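Local coordinates for enterotoxin type A (Staphylococcus aureus, PDB 1ESF), which acts as a superantigen, binding MHC class II and T-cell receptor molecules to activate host T cells, and also causes staphylococcal food poisoning, at residues A[49-54]-A[68-73]; A[89-94]-A[103-108]; A[181-186]-A[193-198]; A[186-191]-A[222-227]. All coordinates share one frame; numbering follows the deposited sequence.

Contact 1. Residues A[49-54]-A[68-73]; sequences QHTILF and LVDFDS
Ile52 and Val69 face each other as the hydrogen-bonded pair of an antiparallel hairpin, Val69 N giving a nearly straight bond to Ile52 O (2.9 Å) and Ile52 N one to Val69 O. Beyond the strand ends a third backbone bond runs from Phe71 N to His50 O at 3.0 Å. Thr51 CA adds a CA-H...O contact to Val69 O. The one side-chain bond is weak: His50 NE2 reaches Asp70 OD2 at 3.2 Å with a bent angle of 127°. Ring and carboxylate planes stand 73° apart. A chi1 of 64° sets the His50 ring between its own backbone N and carbonyl carbon, where Thr51 CG2 covers one face and Phe71 O meets the edge. Asp70 OD1 is turned to a salt bridge with Arg214. Leu68 CD1 packs on Leu53 CB (4.0 Å) and beside Thr51, while on the Ile52 face Ile52 CD1 meets Phe71 CE1 (4.0 Å) and Val69 CG2 approaches Phe54 CE1. Ile52 and Phe71 also touch Val77 of helix 74-80. In this part of the OB-fold domain, apolar packing and backbone bonds thus carry the hairpin; Asp70 is shared between a weak bond to His50 and the salt bridge to Arg214, which is probably the stronger hold on the carboxylate.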
loop_
_atom_site.group_PDB
_atom_site.type_symbol
_atom_site.label_atom_id
_atom_site.label_comp_id
_atom_site.label_asym_id
_atom_site.label_seq_id
_atom_site.Cartn_x
_atom_site.Cartn_y
_atom_site.Cartn_z
ATOM N N GLN A 49 -4.294 -13.306 18.446
ATOM C CA GLN A 49 -5.629 -12.761 18.306
ATOM C C GLN A 49 -5.881 -11.637 17.328
ATOM O O GLN A 49 -7.007 -11.450 16.867
ATOM C CB GLN A 49 -6.192 -12.382 19.672
ATOM C CG GLN A 49 -5.399 -11.312 20.403
ATOM C CD GLN A 49 -6.165 -10.689 21.609
ATOM O OE1 GLN A 49 -5.796 -9.598 22.058
ATOM N NE2 GLN A 49 -7.218 -11.365 22.114
ATOM N N HIS A 50 -4.834 -10.916 16.965
ATOM C CA HIS A 50 -5.003 -9.791 16.059
ATOM C C HIS A 50 -4.664 -10.204 14.682
ATOM O O HIS A 50 -4.361 -9.370 13.861
ATOM C CB HIS A 50 -4.076 -8.643 16.455
ATOM C CG HIS A 50 -2.627 -8.996 16.325
ATOM N ND1 HIS A 50 -2.054 -10.042 17.022
ATOM C CD2 HIS A 50 -1.672 -8.534 15.481
ATOM C CE1 HIS A 50 -0.814 -10.210 16.604
ATOM N NE2 HIS A 50 -0.560 -9.308 15.670
ATOM N N THR A 51 -4.655 -11.499 14.429
ATOM C CA THR A 51 -4.311 -12.014 13.095
ATOM C C THR A 51 -5.413 -12.957 12.513
ATOM O O THR A 51 -6.338 -13.343 13.222
ATOM C CB THR A 51 -2.885 -12.815 13.116
ATOM O OG1 THR A 51 -3.010 -14.083 13.788
ATOM C CG2 THR A 51 -1.765 -12.000 13.805
ATOM N N ILE A 52 -5.380 -13.228 11.208
ATOM C CA ILE A 52 -6.268 -14.231 10.607
ATOM C C ILE A 52 -5.276 -15.064 9.791
ATOM O O ILE A 52 -4.385 -14.515 9.089
ATOM C CB ILE A 52 -7.377 -13.692 9.705
ATOM C CG1 ILE A 52 -8.445 -12.979 10.530
ATOM C CG2 ILE A 52 -7.996 -14.861 8.942
ATOM C CD1 ILE A 52 -9.466 -12.162 9.696
ATOM N N LEU A 53 -5.378 -16.380 9.945
ATOM C CA LEU A 53 -4.479 -17.282 9.284
ATOM C C LEU A 53 -5.203 -18.011 8.196
ATOM O O LEU A 53 -6.196 -18.658 8.461
ATOM C CB LEU A 53 -3.899 -18.271 10.297
ATOM C CG LEU A 53 -3.201 -19.471 9.666
ATOM C CD1 LEU A 53 -1.946 -19.027 8.914
ATOM C CD2 LEU A 53 -2.862 -20.484 10.754
ATOM N N PHE A 54 -4.734 -17.823 6.965
ATOM C CA PHE A 54 -5.270 -18.485 5.776
ATOM C C PHE A 54 -4.431 -19.716 5.473
ATOM O O PHE A 54 -3.374 -19.641 4.842
ATOM C CB PHE A 54 -5.302 -17.554 4.549
ATOM C CG PHE A 54 -6.367 -16.501 4.614
ATOM C CD1 PHE A 54 -6.149 -15.325 5.310
ATOM C CD2 PHE A 54 -7.604 -16.721 4.049
ATOM C CE1 PHE A 54 -7.145 -14.384 5.458
ATOM C CE2 PHE A 54 -8.609 -15.779 4.198
ATOM C CZ PHE A 54 -8.380 -14.606 4.908
ATOM N N LEU A 68 -0.452 -15.352 6.586
ATOM C CA LEU A 68 -0.849 -14.802 7.874
ATOM C C LEU A 68 -1.086 -13.293 7.748
ATOM O O LEU A 68 -0.186 -12.594 7.319
ATOM C CB LEU A 68 0.234 -15.100 8.909
ATOM C CG LEU A 68 -0.119 -14.544 10.272
ATOM C CD1 LEU A 68 -1.159 -15.456 10.933
ATOM C CD2 LEU A 68 1.148 -14.472 11.066
ATOM N N VAL A 69 -2.300 -12.809 8.031
ATOM C CA VAL A 69 -2.618 -11.375 7.957
ATOM C C VAL A 69 -2.688 -10.788 9.324
ATOM O O VAL A 69 -3.422 -11.250 10.184
ATOM C CB VAL A 69 -3.928 -11.057 7.267
ATOM C CG1 VAL A 69 -4.076 -9.555 7.117
ATOM C CG2 VAL A 69 -3.966 -11.727 5.928
ATOM N N ASP A 70 -2.017 -9.666 9.456
ATOM C CA ASP A 70 -1.876 -8.975 10.717
ATOM C C ASP A 70 -2.604 -7.650 10.702
ATOM O O ASP A 70 -2.382 -6.844 9.808
ATOM C CB ASP A 70 -0.389 -8.732 10.867
ATOM C CG ASP A 70 0.055 -8.579 12.270
ATOM O OD1 ASP A 70 -0.175 -7.518 12.857
ATOM O OD2 ASP A 70 0.715 -9.507 12.754
ATOM N N PHE A 71 -3.409 -7.418 11.731
ATOM C CA PHE A 71 -4.181 -6.197 11.885
ATOM C C PHE A 71 -3.743 -5.496 13.159
ATOM O O PHE A 71 -3.000 -6.034 13.927
ATOM C CB PHE A 71 -5.678 -6.502 12.017
ATOM C CG PHE A 71 -6.251 -7.257 10.868
ATOM C CD1 PHE A 71 -6.147 -8.632 10.808
ATOM C CD2 PHE A 71 -6.858 -6.572 9.820
ATOM C CE1 PHE A 71 -6.638 -9.325 9.719
ATOM C CE2 PHE A 71 -7.347 -7.238 8.736
ATOM C CZ PHE A 71 -7.240 -8.629 8.673
ATOM N N ASP A 72 -4.277 -4.304 13.370
ATOM C CA ASP A 72 -3.983 -3.459 14.514
ATOM C C ASP A 72 -4.540 -4.082 15.780
ATOM O O ASP A 72 -4.072 -3.769 16.893
ATOM C CB ASP A 72 -4.716 -2.108 14.387
ATOM C CG ASP A 72 -3.868 -1.001 13.845
ATOM O OD1 ASP A 72 -2.689 -1.197 13.509
ATOM O OD2 ASP A 72 -4.418 0.112 13.765
ATOM N N SER A 73 -5.608 -4.858 15.632
ATOM C CA SER A 73 -6.234 -5.432 16.783
ATOM C C SER A 73 -7.260 -6.498 16.516
ATOM O O SER A 73 -7.685 -6.739 15.387
ATOM C CB SER A 73 -6.873 -4.302 17.616
ATOM O OG SER A 73 -8.008 -3.709 16.999
#

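Contact 2. Residues A[89-94]-A[103-108]; sequences GAYYGY and KTACMY
Cys106 CB presses into one face of the Tyr92 ring, 3.7 Å from the centroid and 23° off the normal, a CH-pi contact displaced toward the phenol end: CZ is the closest ring atom, 3.4 Å from Cys106 CB. With chi1 at 61°, the ring is folded back across the partner strand instead of standing off it. Beyond Cys106 the Tyr108 ring continues the surface, its CE2 touching Tyr92 CE2 at 3.7 Å with the two planes inclined by 37°. On the other face of the sheet Ala105 CB nestles against Tyr91 CD1 (3.6 Å), and the Met107 chain lies along Ala90 O to fit SD against Gly89 CA at 3.8 Å, where no side chain stands in the way. Two backbone bonds hold the hairpin in register, Tyr92 N to Cys106 O and the straighter Cys106 N to Tyr92 O (2.7 Å). Water 1 bridges Ala90 O and Tyr108 N. Water 2 lies over the Tyr108 ring and bonds Tyr92 OH, while Tyr108 OH bonds Asn207 O. A disulfide ties Cys106 to Cys96 in the loop of this OB-fold hairpin; covalent link, backbone bonds and aromatic face together should restrain the loop's base.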
loop_
_atom_site.group_PDB
_atom_site.type_symbol
_atom_site.label_atom_id
_atom_site.label_comp_id
_atom_site.label_asym_id
_atom_site.label_seq_id
_atom_site.Cartn_x
_atom_site.Cartn_y
_atom_site.Cartn_z
ATOM N N GLY A 89 -2.691 -7.075 -1.195
ATOM C CA GLY A 89 -1.596 -6.459 -0.439
ATOM C C GLY A 89 -0.255 -7.095 -0.762
ATOM O O GLY A 89 -0.190 -8.063 -1.552
ATOM N N ALA A 90 0.814 -6.590 -0.146
ATOM C CA ALA A 90 2.149 -7.112 -0.388
ATOM C C ALA A 90 2.534 -8.041 0.735
ATOM O O ALA A 90 2.249 -7.786 1.898
ATOM C CB ALA A 90 3.134 -5.997 -0.494
ATOM N N TYR A 91 3.133 -9.172 0.393
ATOM C CA TYR A 91 3.529 -10.071 1.461
ATOM C C TYR A 91 5.004 -10.280 1.570
ATOM O O TYR A 91 5.746 -9.945 0.663
ATOM C CB TYR A 91 2.787 -11.421 1.364
ATOM C CG TYR A 91 3.010 -12.190 0.099
ATOM C CD1 TYR A 91 4.079 -13.070 -0.022
ATOM C CD2 TYR A 91 2.118 -12.082 -0.955
ATOM C CE1 TYR A 91 4.255 -13.807 -1.120
ATOM C CE2 TYR A 91 2.287 -12.842 -2.075
ATOM C CZ TYR A 91 3.359 -13.704 -2.145
ATOM O OH TYR A 91 3.499 -14.502 -3.251
ATOM N N TYR A 92 5.431 -10.853 2.678
ATOM C CA TYR A 92 6.848 -11.107 2.875
ATOM C C TYR A 92 7.064 -12.418 3.602
ATOM O O TYR A 92 6.140 -12.968 4.215
ATOM C CB TYR A 92 7.470 -9.962 3.653
ATOM C CG TYR A 92 6.900 -9.734 5.050
ATOM C CD1 TYR A 92 7.462 -10.380 6.155
ATOM C CD2 TYR A 92 5.823 -8.858 5.269
ATOM C CE1 TYR A 92 6.997 -10.175 7.381
ATOM C CE2 TYR A 92 5.356 -8.653 6.527
ATOM C CZ TYR A 92 5.960 -9.318 7.577
ATOM O OH TYR A 92 5.560 -9.119 8.869
ATOM N N GLY A 93 8.292 -12.903 3.581
ATOM C CA GLY A 93 8.595 -14.152 4.257
ATOM C C GLY A 93 9.623 -13.977 5.366
ATOM O O GLY A 93 9.631 -14.755 6.341
ATOM N N TYR A 94 10.466 -12.944 5.240
ATOM C CA TYR A 94 11.512 -12.668 6.212
ATOM C C TYR A 94 10.870 -12.198 7.472
ATOM O O TYR A 94 10.176 -11.208 7.466
ATOM C CB TYR A 94 12.482 -11.567 5.734
ATOM C CG TYR A 94 13.638 -11.285 6.711
ATOM C CD1 TYR A 94 14.491 -12.316 7.121
ATOM C CD2 TYR A 94 13.854 -10.003 7.259
ATOM C CE1 TYR A 94 15.532 -12.089 8.059
ATOM C CE2 TYR A 94 14.894 -9.766 8.198
ATOM C CZ TYR A 94 15.726 -10.822 8.593
ATOM O OH TYR A 94 16.738 -10.659 9.526
ATOM N N LYS A 103 6.871 -22.253 6.098
ATOM C CA LYS A 103 6.069 -22.057 4.935
ATOM C C LYS A 103 4.973 -21.047 5.071
ATOM O O LYS A 103 3.943 -21.189 4.427
ATOM C CB LYS A 103 5.550 -23.409 4.444
ATOM C CG LYS A 103 6.681 -24.320 3.860
ATOM C CD LYS A 103 6.223 -25.745 3.509
ATOM C CE LYS A 103 7.067 -26.855 4.213
ATOM N NZ LYS A 103 6.984 -26.948 5.735
ATOM N N THR A 104 5.217 -19.973 5.819
ATOM C CA THR A 104 4.197 -18.925 5.999
ATOM C C THR A 104 4.680 -17.575 5.467
ATOM O O THR A 104 5.859 -17.238 5.620
ATOM C CB THR A 104 3.788 -18.779 7.487
ATOM O OG1 THR A 104 3.299 -20.042 7.955
ATOM C CG2 THR A 104 2.689 -17.799 7.660
ATOM N N ALA A 105 3.807 -16.863 4.754
ATOM C CA ALA A 105 4.122 -15.516 4.231
ATOM C C ALA A 105 3.211 -14.629 5.083
ATOM O O ALA A 105 2.150 -15.094 5.565
ATOM C CB ALA A 105 3.786 -15.374 2.759
ATOM N N CYS A 106 3.663 -13.393 5.327
ATOM C CA CYS A 106 2.979 -12.419 6.176
ATOM C C CYS A 106 2.591 -11.171 5.412
ATOM O O CYS A 106 3.326 -10.728 4.536
ATOM C CB CYS A 106 3.893 -12.054 7.380
ATOM S SG CYS A 106 4.088 -13.257 8.751
ATOM N N MET A 107 1.461 -10.596 5.779
ATOM C CA MET A 107 0.953 -9.390 5.128
ATOM C C MET A 107 0.271 -8.563 6.179
ATOM O O MET A 107 -0.165 -9.099 7.183
ATOM C CB MET A 107 -0.087 -9.782 4.075
ATOM C CG MET A 107 -0.862 -8.653 3.432
ATOM S SD MET A 107 -1.627 -9.312 2.000
ATOM C CE MET A 107 -3.209 -9.312 2.439
ATOM N N TYR A 108 0.240 -7.251 5.967
ATOM C CA TYR A 108 -0.434 -6.314 6.844
ATOM C C TYR A 108 -1.712 -5.827 6.168
ATOM O O TYR A 108 -1.664 -5.293 5.065
ATOM C CB TYR A 108 0.468 -5.104 7.110
ATOM C CG TYR A 108 1.648 -5.448 7.956
ATOM C CD1 TYR A 108 1.465 -5.787 9.272
ATOM C CD2 TYR A 108 2.931 -5.406 7.468
ATOM C CE1 TYR A 108 2.509 -6.079 10.072
ATOM C CE2 TYR A 108 3.992 -5.687 8.285
ATOM C CZ TYR A 108 3.756 -6.013 9.579
ATOM O OH TYR A 108 4.749 -6.244 10.479
HETATM O O HOH W 1 1.426 -5.824 3.676
HETATM O O HOH W 2 2.892 -8.939 8.703
#

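Contact 3. Residues A[181-186]-A[193-198]; sequences RGLIVF and SVNYDL
Phe186 and Tyr196 bring their rings together obliquely, CE1 of Phe186 lying 4.0 Å from CD2 of Tyr196. The Phe186 ring has Val194 O at its edge, near its plane, and CD1 lies 4.1 Å from Val194 CB. Ile184 approaches the Tyr196 side chain through CG2, 3.8 Å from Tyr196 CB; its chi1 of -171° sends CG1 the other way, toward strand 225-231. Ile184 CG2 also meets Leu198 CD2, and is thus wedged between Tyr196 of the partner strand and Leu198 just after it. Opposite this face, Val185 and Asn195 lie side by side, CG2 of Val185 against CB of Asn195, and Leu183 CD1 sits 3.3 Å from Tyr196 O. The antiparallel pairing rests on Ile184 N to Tyr196 O (172° at the hydrogen) and the return bond Tyr196 N to Ile184 O at 2.7 Å. A separate single bond runs from Phe186 N to Val194 O. At the far end Leu198 N reaches Gly182 O at 3.2 Å from above the carbonyl plane. Water 3 links Gly182 N to Asp197 OD1, whereas Asp197 OD2 takes a bond from Arg13 N. In the beta-grasp domain, this hairpin lays Ile184, Phe186, Tyr196 and Leu198 against helix 152-167, while strand 225-231 pairs with the other edge of strand 181-187.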
loop_
_atom_site.group_PDB
_atom_site.type_symbol
_atom_site.label_atom_id
_atom_site.label_comp_id
_atom_site.label_asym_id
_atom_site.label_seq_id
_atom_site.Cartn_x
_atom_site.Cartn_y
_atom_site.Cartn_z
ATOM N N ARG A 181 12.199 14.108 -2.014
ATOM C CA ARG A 181 11.044 14.237 -1.106
ATOM C C ARG A 181 9.729 14.014 -1.870
ATOM O O ARG A 181 9.612 14.301 -3.073
ATOM C CB ARG A 181 11.003 15.619 -0.460
ATOM C CG ARG A 181 12.074 15.836 0.554
ATOM C CD ARG A 181 12.013 17.284 1.123
ATOM N NE ARG A 181 12.040 18.298 0.065
ATOM C CZ ARG A 181 11.267 19.386 0.023
ATOM N NH1 ARG A 181 10.364 19.636 0.983
ATOM N NH2 ARG A 181 11.431 20.244 -0.979
ATOM N N GLY A 182 8.723 13.510 -1.173
ATOM C CA GLY A 182 7.450 13.309 -1.832
ATOM C C GLY A 182 6.348 12.965 -0.866
ATOM O O GLY A 182 6.614 12.432 0.200
ATOM N N LEU A 183 5.113 13.218 -1.278
ATOM C CA LEU A 183 3.947 12.953 -0.448
ATOM C C LEU A 183 2.859 12.418 -1.332
ATOM O O LEU A 183 2.713 12.918 -2.460
ATOM C CB LEU A 183 3.453 14.272 0.184
ATOM C CG LEU A 183 2.268 14.176 1.133
ATOM C CD1 LEU A 183 2.671 13.453 2.381
ATOM C CD2 LEU A 183 1.801 15.590 1.435
ATOM N N ILE A 184 2.166 11.356 -0.891
ATOM C CA ILE A 184 1.024 10.858 -1.645
ATOM C C ILE A 184 -0.228 11.108 -0.766
ATOM O O ILE A 184 -0.195 10.880 0.444
ATOM C CB ILE A 184 1.151 9.381 -2.090
ATOM C CG1 ILE A 184 0.006 9.050 -3.055
ATOM C CG2 ILE A 184 1.298 8.438 -0.871
ATOM C CD1 ILE A 184 0.233 7.744 -3.858
ATOM N N VAL A 185 -1.253 11.699 -1.361
ATOM C CA VAL A 185 -2.510 11.981 -0.670
ATOM C C VAL A 185 -3.694 11.343 -1.396
ATOM O O VAL A 185 -3.869 11.542 -2.602
ATOM C CB VAL A 185 -2.803 13.500 -0.570
ATOM C CG1 VAL A 185 -4.137 13.752 0.216
ATOM C CG2 VAL A 185 -1.639 14.234 0.122
ATOM N N PHE A 186 -4.494 10.552 -0.667
ATOM C CA PHE A 186 -5.706 9.902 -1.207
ATOM C C PHE A 186 -6.812 10.892 -0.834
ATOM O O PHE A 186 -7.287 10.969 0.302
ATOM C CB PHE A 186 -5.899 8.534 -0.564
ATOM C CG PHE A 186 -4.727 7.615 -0.784
ATOM C CD1 PHE A 186 -3.623 7.683 0.048
ATOM C CD2 PHE A 186 -4.668 6.813 -1.923
ATOM C CE1 PHE A 186 -2.440 6.980 -0.271
ATOM C CE2 PHE A 186 -3.525 6.117 -2.260
ATOM C CZ PHE A 186 -2.388 6.199 -1.427
ATOM N N SER A 193 -9.003 12.373 4.533
ATOM C CA SER A 193 -7.975 12.029 3.566
ATOM C C SER A 193 -6.756 11.393 4.253
ATOM O O SER A 193 -6.285 11.859 5.313
ATOM C CB SER A 193 -7.519 13.283 2.814
ATOM O OG SER A 193 -8.540 13.787 1.987
ATOM N N VAL A 194 -6.208 10.360 3.621
ATOM C CA VAL A 194 -5.017 9.674 4.139
ATOM C C VAL A 194 -3.836 10.241 3.326
ATOM O O VAL A 194 -3.986 10.528 2.147
ATOM C CB VAL A 194 -5.099 8.146 3.882
ATOM C CG1 VAL A 194 -3.877 7.464 4.387
ATOM C CG2 VAL A 194 -6.335 7.529 4.534
ATOM N N ASN A 195 -2.696 10.466 3.964
ATOM C CA ASN A 195 -1.503 10.952 3.264
ATOM C C ASN A 195 -0.249 10.229 3.739
ATOM O O ASN A 195 -0.048 10.081 4.938
ATOM C CB ASN A 195 -1.315 12.480 3.391
ATOM C CG ASN A 195 -0.904 12.929 4.771
ATOM O OD1 ASN A 195 0.263 13.168 5.059
ATOM N ND2 ASN A 195 -1.879 13.116 5.613
ATOM N N TYR A 196 0.619 9.798 2.828
ATOM C CA TYR A 196 1.822 9.098 3.275
ATOM C C TYR A 196 3.049 9.791 2.738
ATOM O O TYR A 196 3.018 10.287 1.601
ATOM C CB TYR A 196 1.834 7.640 2.765
ATOM C CG TYR A 196 0.768 6.703 3.339
ATOM C CD1 TYR A 196 0.410 6.740 4.685
ATOM C CD2 TYR A 196 0.134 5.754 2.522
ATOM C CE1 TYR A 196 -0.553 5.847 5.194
ATOM C CE2 TYR A 196 -0.819 4.864 3.018
ATOM C CZ TYR A 196 -1.164 4.909 4.348
ATOM O OH TYR A 196 -2.119 4.035 4.828
ATOM N N ASP A 197 4.089 9.880 3.568
ATOM C CA ASP A 197 5.389 10.424 3.169
ATOM C C ASP A 197 6.086 9.212 2.454
ATOM O O ASP A 197 6.253 8.146 3.038
ATOM C CB ASP A 197 6.158 10.877 4.408
ATOM C CG ASP A 197 7.560 11.372 4.096
ATOM O OD1 ASP A 197 8.107 11.108 3.009
ATOM O OD2 ASP A 197 8.153 11.997 4.981
ATOM N N LEU A 198 6.419 9.391 1.176
ATOM C CA LEU A 198 7.005 8.348 0.311
ATOM C C LEU A 198 8.356 7.864 0.772
ATOM O O LEU A 198 8.776 6.788 0.384
ATOM C CB LEU A 198 7.072 8.841 -1.140
ATOM C CG LEU A 198 5.706 9.171 -1.772
ATOM C CD1 LEU A 198 5.849 9.904 -3.096
ATOM C CD2 LEU A 198 4.943 7.866 -1.935
HETATM O O HOH W 3 9.445 12.658 1.377
#

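Contact 4. Residues A[186-191]-A[222-227]; sequences FHTSTE and ENMHID. With CD (cadmium ion), chain C.
His187, His225 and Asp227 converge on one cadmium ion at the sheet of the beta-grasp domain, in the site that binds the zinc needed for interaction with MHC class II. The two imidazoles use different nitrogens, His187 ND1 at 2.4 Å and His225 NE2 at 2.3 Å from the metal, and their planes are 64° apart. With CG anti to the backbone N, the His187 ring swings out to the ion, leaving its CB over one face of the His225 ring. Asp227 meets the metal through OD2, with its carboxylate turned 60° from the His187 ring; Asp227 OD1 is bonded by Asn128 ND2, which probably helps to fix that turn. Ser1, at the chain's N terminus, supplies the remaining ligands. The histidines are neighbours across antiparallel strands, where His187 N bonds His225 O at 2.7 Å and the return bond from His225 N is weak. On the reverse face, Phe186 and Ile226 point the same way, CD2 against CG1 at 4.0 Å, and Phe186 continues onto Leu155 of helix 152-167. Farther along, Thr188 CG2 runs beside Met224 CB. Water 4 donates to both His187 O and Asn223 O. Beyond it, the Ser189 hydroxyl donates to the same Asn223 carbonyl, OG lying 2.6 Å from O and tilted 31° from the carbonyl plane.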
loop_
_atom_site.group_PDB
_atom_site.type_symbol
_atom_site.label_atom_id
_atom_site.label_comp_id
_atom_site.label_asym_id
_atom_site.label_seq_id
_atom_site.Cartn_x
_atom_site.Cartn_y
_atom_site.Cartn_z
ATOM N N PHE A 186 -4.494 10.552 -0.667
ATOM C CA PHE A 186 -5.706 9.902 -1.207
ATOM C C PHE A 186 -6.812 10.892 -0.834
ATOM O O PHE A 186 -7.287 10.969 0.302
ATOM C CB PHE A 186 -5.899 8.534 -0.564
ATOM C CG PHE A 186 -4.727 7.615 -0.784
ATOM C CD1 PHE A 186 -3.623 7.683 0.048
ATOM C CD2 PHE A 186 -4.668 6.813 -1.923
ATOM C CE1 PHE A 186 -2.440 6.980 -0.271
ATOM C CE2 PHE A 186 -3.525 6.117 -2.260
ATOM C CZ PHE A 186 -2.388 6.199 -1.427
ATOM N N HIS A 187 -7.126 11.746 -1.785
ATOM C CA HIS A 187 -8.067 12.800 -1.520
ATOM C C HIS A 187 -9.542 12.442 -1.657
ATOM O O HIS A 187 -10.133 12.537 -2.727
ATOM C CB HIS A 187 -7.689 14.014 -2.340
ATOM C CG HIS A 187 -8.310 15.270 -1.841
ATOM N ND1 HIS A 187 -8.103 16.484 -2.448
ATOM C CD2 HIS A 187 -9.188 15.496 -0.839
ATOM C CE1 HIS A 187 -8.846 17.406 -1.854
ATOM N NE2 HIS A 187 -9.511 16.831 -0.873
ATOM N N THR A 188 -10.107 12.037 -0.526
ATOM C CA THR A 188 -11.488 11.605 -0.430
ATOM C C THR A 188 -12.366 12.791 -0.148
ATOM O O THR A 188 -11.918 13.811 0.314
ATOM C CB THR A 188 -11.626 10.512 0.630
ATOM O OG1 THR A 188 -10.784 10.829 1.744
ATOM C CG2 THR A 188 -11.182 9.135 0.061
ATOM N N SER A 189 -13.623 12.700 -0.525
ATOM C CA SER A 189 -14.549 13.824 -0.313
ATOM C C SER A 189 -15.354 13.733 0.997
ATOM O O SER A 189 -15.410 14.671 1.789
ATOM C CB SER A 189 -15.504 13.944 -1.543
ATOM O OG SER A 189 -15.602 12.718 -2.292
ATOM N N THR A 190 -15.843 12.535 1.264
ATOM C CA THR A 190 -16.715 12.262 2.378
ATOM C C THR A 190 -16.118 11.732 3.664
ATOM O O THR A 190 -16.806 11.599 4.696
ATOM C CB THR A 190 -17.771 11.299 1.852
ATOM O OG1 THR A 190 -17.130 10.112 1.334
ATOM C CG2 THR A 190 -18.526 11.981 0.720
ATOM N N GLU A 191 -14.834 11.455 3.632
ATOM C CA GLU A 191 -14.231 10.882 4.799
ATOM C C GLU A 191 -12.831 11.449 4.880
ATOM O O GLU A 191 -12.321 11.915 3.903
ATOM C CB GLU A 191 -14.243 9.357 4.640
ATOM C CG GLU A 191 -13.290 8.810 3.602
ATOM C CD GLU A 191 -13.929 7.846 2.659
ATOM O OE1 GLU A 191 -14.300 6.749 3.079
ATOM O OE2 GLU A 191 -14.057 8.191 1.467
ATOM N N GLU A 222 -15.270 5.866 -5.152
ATOM C CA GLU A 222 -16.005 6.806 -5.979
ATOM C C GLU A 222 -15.855 8.234 -5.404
ATOM O O GLU A 222 -15.861 8.445 -4.162
ATOM C CB GLU A 222 -17.482 6.356 -6.046
ATOM C CG GLU A 222 -17.994 6.128 -7.490
ATOM C CD GLU A 222 -19.416 5.506 -7.572
ATOM O OE1 GLU A 222 -20.309 5.816 -6.718
ATOM O OE2 GLU A 222 -19.636 4.709 -8.528
ATOM N N ASN A 223 -15.608 9.198 -6.288
ATOM C CA ASN A 223 -15.497 10.609 -5.859
ATOM C C ASN A 223 -14.206 11.011 -5.169
ATOM O O ASN A 223 -14.178 11.961 -4.360
ATOM C CB ASN A 223 -16.659 10.992 -4.932
ATOM C CG ASN A 223 -17.202 12.340 -5.227
ATOM O OD1 ASN A 223 -16.462 13.307 -5.451
ATOM N ND2 ASN A 223 -18.509 12.417 -5.284
ATOM N N MET A 224 -13.144 10.274 -5.457
ATOM C CA MET A 224 -11.857 10.588 -4.874
ATOM C C MET A 224 -10.826 10.489 -5.979
ATOM O O MET A 224 -11.108 10.013 -7.079
ATOM C CB MET A 224 -11.516 9.657 -3.724
ATOM C CG MET A 224 -11.256 8.265 -4.169
ATOM S SD MET A 224 -9.520 7.885 -4.253
ATOM C CE MET A 224 -9.716 6.242 -3.962
ATOM N N HIS A 225 -9.672 11.076 -5.693
ATOM C CA HIS A 225 -8.540 11.108 -6.598
ATOM C C HIS A 225 -7.291 11.131 -5.709
ATOM O O HIS A 225 -7.356 11.287 -4.475
ATOM C CB HIS A 225 -8.611 12.330 -7.522
ATOM C CG HIS A 225 -8.582 13.629 -6.792
ATOM N ND1 HIS A 225 -9.722 14.326 -6.462
ATOM C CD2 HIS A 225 -7.552 14.374 -6.346
ATOM C CE1 HIS A 225 -9.400 15.447 -5.853
ATOM N NE2 HIS A 225 -8.088 15.504 -5.778
ATOM N N ILE A 226 -6.152 10.953 -6.357
ATOM C CA ILE A 226 -4.885 10.898 -5.676
ATOM C C ILE A 226 -4.095 12.145 -6.083
ATOM O O ILE A 226 -4.148 12.535 -7.242
ATOM C CB ILE A 226 -4.147 9.580 -6.139
ATOM C CG1 ILE A 226 -4.888 8.307 -5.632
ATOM C CG2 ILE A 226 -2.669 9.581 -5.732
ATOM C CD1 ILE A 226 -4.318 7.028 -6.172
ATOM N N ASP A 227 -3.474 12.816 -5.103
ATOM C CA ASP A 227 -2.578 13.957 -5.356
ATOM C C ASP A 227 -1.192 13.511 -4.991
ATOM O O ASP A 227 -0.978 12.980 -3.898
ATOM C CB ASP A 227 -2.918 15.133 -4.482
ATOM C CG ASP A 227 -4.283 15.620 -4.726
ATOM O OD1 ASP A 227 -4.628 15.891 -5.892
ATOM O OD2 ASP A 227 -5.010 15.740 -3.743
HETATM CD CD CD C . -6.930 17.032 -4.449
HETATM O O HOH W 4 -12.650 13.959 -3.369
HETATM O O HOH W 5 -17.644 9.056 -1.425
#

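From the N terminus, contact 1 closes the first of these loops, between strands 51-54 and 66-70, and contact 2 closes the next, between 85-92 and 104-113. The two lie in series yet share one sheet of the OB-fold domain, because strand 66-70 pairs with 104-113 through bonds such as Leu68 N to Ala105 O (2.8 Å). Contact 3 then closes a short hairpin in the beta-grasp domain. Contact 4 crosses it: 186-191 begins on Phe186, the last residue of 181-186, and reaches past 193-198 to 222-227. Contacts 3 and 4 thus join strands 194-197, 181-187 and 225-231 in one sheet; contacts 1 and 3, centres about 26 Å apart, do not touch.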